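Local atomic coordinates of methylmalonyl-CoA carboxyltransferase 12S subunit (Propionibacterium freudenreichii, PDB entry 1ON3), a protein that catalyses the transfer of a carboxyl group from methylmalonyl-CoA to the biotin of the 1.3S subunit, as the hexameric core of transcarboxylase. Residues L252-S264 and V354-Q366. Residues are numbered along the deposited sequence; the frame is centred on the assembly and turned at random.
Sequences LSFLPQNNTEEAS and VNFCDSFNIPLVQ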
loop_
_atom_site.group_PDB
_atom_site.type_symbol
_atom_site.label_atom_id
_atom_site.label_comp_id
_atom_site.label_asym_id
_atom_site.label_seq_id
_atom_site.Cartn_x
_atom_site.Cartn_y
_atom_site.Cartn_z
ATOM N N LEU E 252 -19.459 26.479 -5.340
ATOM C CA LEU E 252 -18.454 25.668 -6.020
ATOM C C LEU E 252 -17.065 26.307 -5.998
ATOM O O LEU E 252 -16.060 25.596 -5.900
ATOM C CB LEU E 252 -18.866 25.398 -7.469
ATOM C CG LEU E 252 -17.961 24.475 -8.294
ATOM C CD1 LEU E 252 -17.909 23.077 -7.695
ATOM C CD2 LEU E 252 -18.505 24.413 -9.720
ATOM N N SER E 253 -17.005 27.637 -6.065
ATOM C CA SER E 253 -15.720 28.342 -6.083
ATOM C C SER E 253 -14.841 28.087 -4.861
ATOM O O SER E 253 -13.627 28.268 -4.937
ATOM C CB SER E 253 -15.930 29.859 -6.258
ATOM O OG SER E 253 -16.403 30.491 -5.075
ATOM N N PHE E 254 -15.437 27.668 -3.739
ATOM C CA PHE E 254 -14.665 27.382 -2.526
ATOM C C PHE E 254 -14.190 25.934 -2.482
ATOM O O PHE E 254 -13.370 25.560 -1.633
ATOM C CB PHE E 254 -15.507 27.610 -1.253
ATOM C CG PHE E 254 -15.829 29.053 -0.972
ATOM C CD1 PHE E 254 -17.055 29.595 -1.360
ATOM C CD2 PHE E 254 -14.903 29.870 -0.327
ATOM C CE1 PHE E 254 -17.355 30.936 -1.116
ATOM C CE2 PHE E 254 -15.182 31.202 -0.072
ATOM C CZ PHE E 254 -16.424 31.746 -0.472
ATOM N N LEU E 255 -14.692 25.120 -3.403
ATOM C CA LEU E 255 -14.381 23.696 -3.390
ATOM C C LEU E 255 -13.398 23.153 -4.409
ATOM O O LEU E 255 -13.291 23.645 -5.530
ATOM C CB LEU E 255 -15.685 22.882 -3.528
ATOM C CG LEU E 255 -16.896 23.396 -2.734
ATOM C CD1 LEU E 255 -18.150 22.554 -3.052
ATOM C CD2 LEU E 255 -16.574 23.340 -1.246
ATOM N N PRO E 256 -12.670 22.108 -4.021
ATOM C CA PRO E 256 -11.706 21.473 -4.920
ATOM C C PRO E 256 -12.523 20.611 -5.896
ATOM O O PRO E 256 -13.732 20.422 -5.702
ATOM C CB PRO E 256 -10.884 20.615 -3.975
ATOM C CG PRO E 256 -11.925 20.194 -2.941
ATOM C CD PRO E 256 -12.642 21.485 -2.682
ATOM N N GLN E 257 -11.878 20.113 -6.948
ATOM C CA GLN E 257 -12.546 19.250 -7.910
ATOM C C GLN E 257 -12.908 17.910 -7.281
ATOM O O GLN E 257 -13.967 17.340 -7.571
ATOM C CB GLN E 257 -11.630 18.985 -9.097
ATOM C CG GLN E 257 -11.467 20.156 -10.030
ATOM C CD GLN E 257 -12.769 20.502 -10.723
ATOM O OE1 GLN E 257 -13.541 21.331 -10.243
ATOM N NE2 GLN E 257 -13.029 19.846 -11.853
ATOM N N ASN E 258 -12.015 17.404 -6.430
ATOM C CA ASN E 258 -12.203 16.114 -5.772
ATOM C C ASN E 258 -11.367 16.056 -4.495
ATOM O O ASN E 258 -10.665 17.016 -4.166
ATOM C CB ASN E 258 -11.804 14.980 -6.726
ATOM C CG ASN E 258 -10.386 15.119 -7.224
ATOM O OD1 ASN E 258 -9.445 14.954 -6.466
ATOM N ND2 ASN E 258 -10.228 15.433 -8.512
ATOM N N ASN E 259 -11.429 14.939 -3.781
ATOM C CA ASN E 259 -10.717 14.841 -2.511
ATOM C C ASN E 259 -9.193 14.701 -2.547
ATOM O O ASN E 259 -8.570 14.587 -1.493
ATOM C CB ASN E 259 -11.319 13.723 -1.643
ATOM C CG ASN E 259 -11.039 12.331 -2.183
ATOM O OD1 ASN E 259 -10.332 12.167 -3.164
ATOM N ND2 ASN E 259 -11.594 11.315 -1.526
ATOM N N THR E 260 -8.587 14.702 -3.737
ATOM C CA THR E 260 -7.134 14.578 -3.824
ATOM C C THR E 260 -6.486 15.962 -3.947
ATOM O O THR E 260 -5.256 16.072 -3.973
ATOM C CB THR E 260 -6.679 13.741 -5.057
ATOM O OG1 THR E 260 -7.032 14.434 -6.259
ATOM C CG2 THR E 260 -7.342 12.373 -5.067
ATOM N N GLU E 261 -7.307 17.009 -4.000
ATOM C CA GLU E 261 -6.807 18.385 -4.154
ATOM C C GLU E 261 -7.365 19.374 -3.116
ATOM O O GLU E 261 -8.379 19.118 -2.467
ATOM C CB GLU E 261 -7.189 18.910 -5.547
ATOM C CG GLU E 261 -6.674 18.073 -6.712
ATOM C CD GLU E 261 -7.533 18.213 -7.965
ATOM O OE1 GLU E 261 -8.191 19.264 -8.142
ATOM O OE2 GLU E 261 -7.539 17.267 -8.782
ATOM N N GLU E 262 -6.693 20.509 -2.966
ATOM C CA GLU E 262 -7.181 21.557 -2.080
ATOM C C GLU E 262 -7.741 22.537 -3.096
ATOM O O GLU E 262 -7.260 22.581 -4.235
ATOM C CB GLU E 262 -6.042 22.200 -1.289
ATOM C CG GLU E 262 -6.522 23.257 -0.309
ATOM C CD GLU E 262 -5.425 23.748 0.619
ATOM O OE1 GLU E 262 -5.729 24.594 1.495
ATOM O OE2 GLU E 262 -4.269 23.285 0.471
ATOM N N ALA E 263 -8.752 23.311 -2.721
ATOM C CA ALA E 263 -9.346 24.244 -3.675
ATOM C C ALA E 263 -8.320 25.248 -4.199
ATOM O O ALA E 263 -7.406 25.658 -3.477
ATOM C CB ALA E 263 -10.507 24.986 -3.031
ATOM N N SER E 264 -8.468 25.637 -5.460
ATOM C CA SER E 264 -7.564 26.623 -6.042
ATOM C C SER E 264 -7.827 27.975 -5.362
ATOM O O SER E 264 -8.973 28.307 -5.030
ATOM C CB SER E 264 -7.806 26.723 -7.552
ATOM O OG SER E 264 -7.605 25.461 -8.159
ATOM N N VAL E 354 -18.136 20.598 9.556
ATOM C CA VAL E 354 -16.792 20.131 9.886
ATOM C C VAL E 354 -16.439 18.861 9.096
ATOM O O VAL E 354 -15.363 18.778 8.519
ATOM C CB VAL E 354 -16.654 19.849 11.403
ATOM C CG1 VAL E 354 -15.372 19.050 11.693
ATOM C CG2 VAL E 354 -16.641 21.178 12.184
ATOM N N ASN E 355 -17.338 17.877 9.051
ATOM C CA ASN E 355 -17.040 16.649 8.295
ATOM C C ASN E 355 -16.851 16.945 6.815
ATOM O O ASN E 355 -15.963 16.377 6.171
ATOM C CB ASN E 355 -18.152 15.603 8.448
ATOM C CG ASN E 355 -18.216 15.025 9.845
ATOM O OD1 ASN E 355 -17.186 14.866 10.509
ATOM N ND2 ASN E 355 -19.425 14.685 10.296
ATOM N N PHE E 356 -17.669 17.837 6.266
ATOM C CA PHE E 356 -17.528 18.161 4.849
ATOM C C PHE E 356 -16.169 18.809 4.550
ATOM O O PHE E 356 -15.463 18.397 3.630
ATOM C CB PHE E 356 -18.625 19.120 4.376
ATOM C CG PHE E 356 -18.460 19.530 2.948
ATOM C CD1 PHE E 356 -18.854 18.671 1.917
ATOM C CD2 PHE E 356 -17.781 20.709 2.626
ATOM C CE1 PHE E 356 -18.563 18.979 0.583
ATOM C CE2 PHE E 356 -17.484 21.019 1.306
ATOM C CZ PHE E 356 -17.875 20.149 0.282
ATOM N N CYS E 357 -15.823 19.840 5.318
ATOM C CA CYS E 357 -14.558 20.540 5.118
ATOM C C CYS E 357 -13.413 19.559 5.231
ATOM O O CYS E 357 -12.493 19.586 4.412
ATOM C CB CYS E 357 -14.390 21.681 6.131
ATOM S SG CYS E 357 -15.472 23.111 5.801
ATOM N N ASP E 358 -13.476 18.675 6.223
ATOM C CA ASP E 358 -12.418 17.693 6.385
ATOM C C ASP E 358 -12.315 16.804 5.146
ATOM O O ASP E 358 -11.217 16.549 4.655
ATOM C CB ASP E 358 -12.653 16.816 7.622
ATOM C CG ASP E 358 -11.498 15.863 7.881
ATOM O OD1 ASP E 358 -11.749 14.650 8.041
ATOM O OD2 ASP E 358 -10.331 16.324 7.919
ATOM N N SER E 359 -13.455 16.334 4.631
ATOM C CA SER E 359 -13.445 15.474 3.454
ATOM C C SER E 359 -12.766 16.101 2.259
ATOM O O SER E 359 -12.076 15.412 1.509
ATOM C CB SER E 359 -14.865 15.095 3.026
ATOM O OG SER E 359 -15.382 14.095 3.869
ATOM N N PHE E 360 -12.966 17.399 2.073
ATOM C CA PHE E 360 -12.383 18.067 0.921
ATOM C C PHE E 360 -11.212 19.002 1.170
ATOM O O PHE E 360 -10.991 19.966 0.429
ATOM C CB PHE E 360 -13.485 18.754 0.122
ATOM C CG PHE E 360 -14.410 17.783 -0.533
ATOM C CD1 PHE E 360 -15.628 17.461 0.048
ATOM C CD2 PHE E 360 -14.016 17.104 -1.686
ATOM C CE1 PHE E 360 -16.444 16.472 -0.501
ATOM C CE2 PHE E 360 -14.833 16.109 -2.243
ATOM C CZ PHE E 360 -16.048 15.797 -1.644
ATOM N N ASN E 361 -10.463 18.694 2.222
ATOM C CA ASN E 361 -9.237 19.411 2.553
ATOM C C ASN E 361 -9.305 20.912 2.783
ATOM O O ASN E 361 -8.362 21.636 2.456
ATOM C CB ASN E 361 -8.215 19.098 1.461
ATOM C CG ASN E 361 -8.225 17.630 1.075
ATOM O OD1 ASN E 361 -8.041 16.758 1.924
ATOM N ND2 ASN E 361 -8.455 17.345 -0.210
ATOM N N ILE E 362 -10.412 21.370 3.361
ATOM C CA ILE E 362 -10.630 22.789 3.658
ATOM C C ILE E 362 -10.338 23.031 5.151
ATOM O O ILE E 362 -11.027 22.478 6.016
ATOM C CB ILE E 362 -12.105 23.158 3.363
ATOM C CG1 ILE E 362 -12.399 22.919 1.878
ATOM C CG2 ILE E 362 -12.405 24.605 3.782
ATOM C CD1 ILE E 362 -13.830 23.181 1.483
ATOM N N PRO E 363 -9.314 23.848 5.477
ATOM C CA PRO E 363 -8.995 24.112 6.892
ATOM C C PRO E 363 -10.199 24.673 7.636
ATOM O O PRO E 363 -11.058 25.320 7.045
ATOM C CB PRO E 363 -7.861 25.135 6.823
ATOM C CG PRO E 363 -7.182 24.804 5.528
ATOM C CD PRO E 363 -8.373 24.559 4.593
ATOM N N LEU E 364 -10.220 24.440 8.943
ATOM C CA LEU E 364 -11.300 24.871 9.813
ATOM C C LEU E 364 -10.836 25.912 10.821
ATOM O O LEU E 364 -9.889 25.682 11.581
ATOM C CB LEU E 364 -11.872 23.652 10.553
ATOM C CG LEU E 364 -12.749 22.760 9.654
ATOM C CD1 LEU E 364 -12.799 21.345 10.188
ATOM C CD2 LEU E 364 -14.125 23.372 9.530
ATOM N N VAL E 365 -11.530 27.042 10.833
ATOM C CA VAL E 365 -11.220 28.142 11.735
ATOM C C VAL E 365 -12.398 28.368 12.674
ATOM O O VAL E 365 -13.525 28.607 12.232
ATOM C CB VAL E 365 -10.945 29.444 10.939
ATOM C CG1 VAL E 365 -10.687 30.612 11.900
ATOM C CG2 VAL E 365 -9.747 29.238 10.017
ATOM N N GLN E 366 -12.127 28.270 13.970
ATOM C CA GLN E 366 -13.146 28.463 15.005
ATOM C C GLN E 366 -12.993 29.803 15.723
ATOM O O GLN E 366 -11.872 30.219 16.038
ATOM C CB GLN E 366 -13.060 27.356 16.076
ATOM C CG GLN E 366 -13.477 25.947 15.622
ATOM C CD GLN E 366 -12.589 25.402 14.514
ATOM O OE1 GLN E 366 -13.068 25.097 13.422
ATOM N NE2 GLN E 366 -11.288 25.274 14.796
HETATM O O HOH W 1 -9.582 22.841 -0.201
#
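A Schellman motif closing helix 344-359 presents Asn361, its C-prime residue with positive phi, to the type I beta turn Asn258-Glu261. The side-chain amide of Asn361 bridges two carbonyls of the turn: ND2 donates to Asn259 O at 3.0 Å and to Glu261 O at 2.9 Å. Each acceptor takes one N-H, the bond to Asn259 O nearly straight (169°) and that to Glu261 O somewhat bent (158°); both lie in or near the amide plane, although the nitrogen stands above each carbonyl plane rather than on a lone pair. Replacing Asn361 by alanine would remove the side-chain amide, and both turn carbonyls would probably lose these donors, leaving the turn less firmly tied to the helix end. The turn has its own brace, an Asx turn in which Asn258 OD1 accepts from Thr260 N.

Apolar packing continues beside this polar grip. Pro256 crosses Phe360 at about a right angle, setting CG 3.7 Å from Phe360 CB, while the CD2-CE2 side of the Phe360 ring reaches the Asn258-Asn259 peptide. Chi1 of 177° turns the Phe356 ring to Leu255, whose CD2 meets the ring edge in plane, 3.6 Å from CE2. Ile362 CD1 lies 3.9 Å from Leu255 CD2. Water 1 accepts from Ala263 N and lies near Phe360 O. The extended Glu262 chain passes Asn361 O with its CG and ends in a salt bridge to Arg326.

The contact thus joins the end of helix 241-253 and the loop after it, which follow the last strand (236-238) of the first seven-stranded sheet, to the connection between helix 344-359 and strand 364-370 of the second sheet. Phe320 of strand 316-323 packs against Phe356 and Ile362, and Asn520 of a second subunit packs on Phe356 and Phe360.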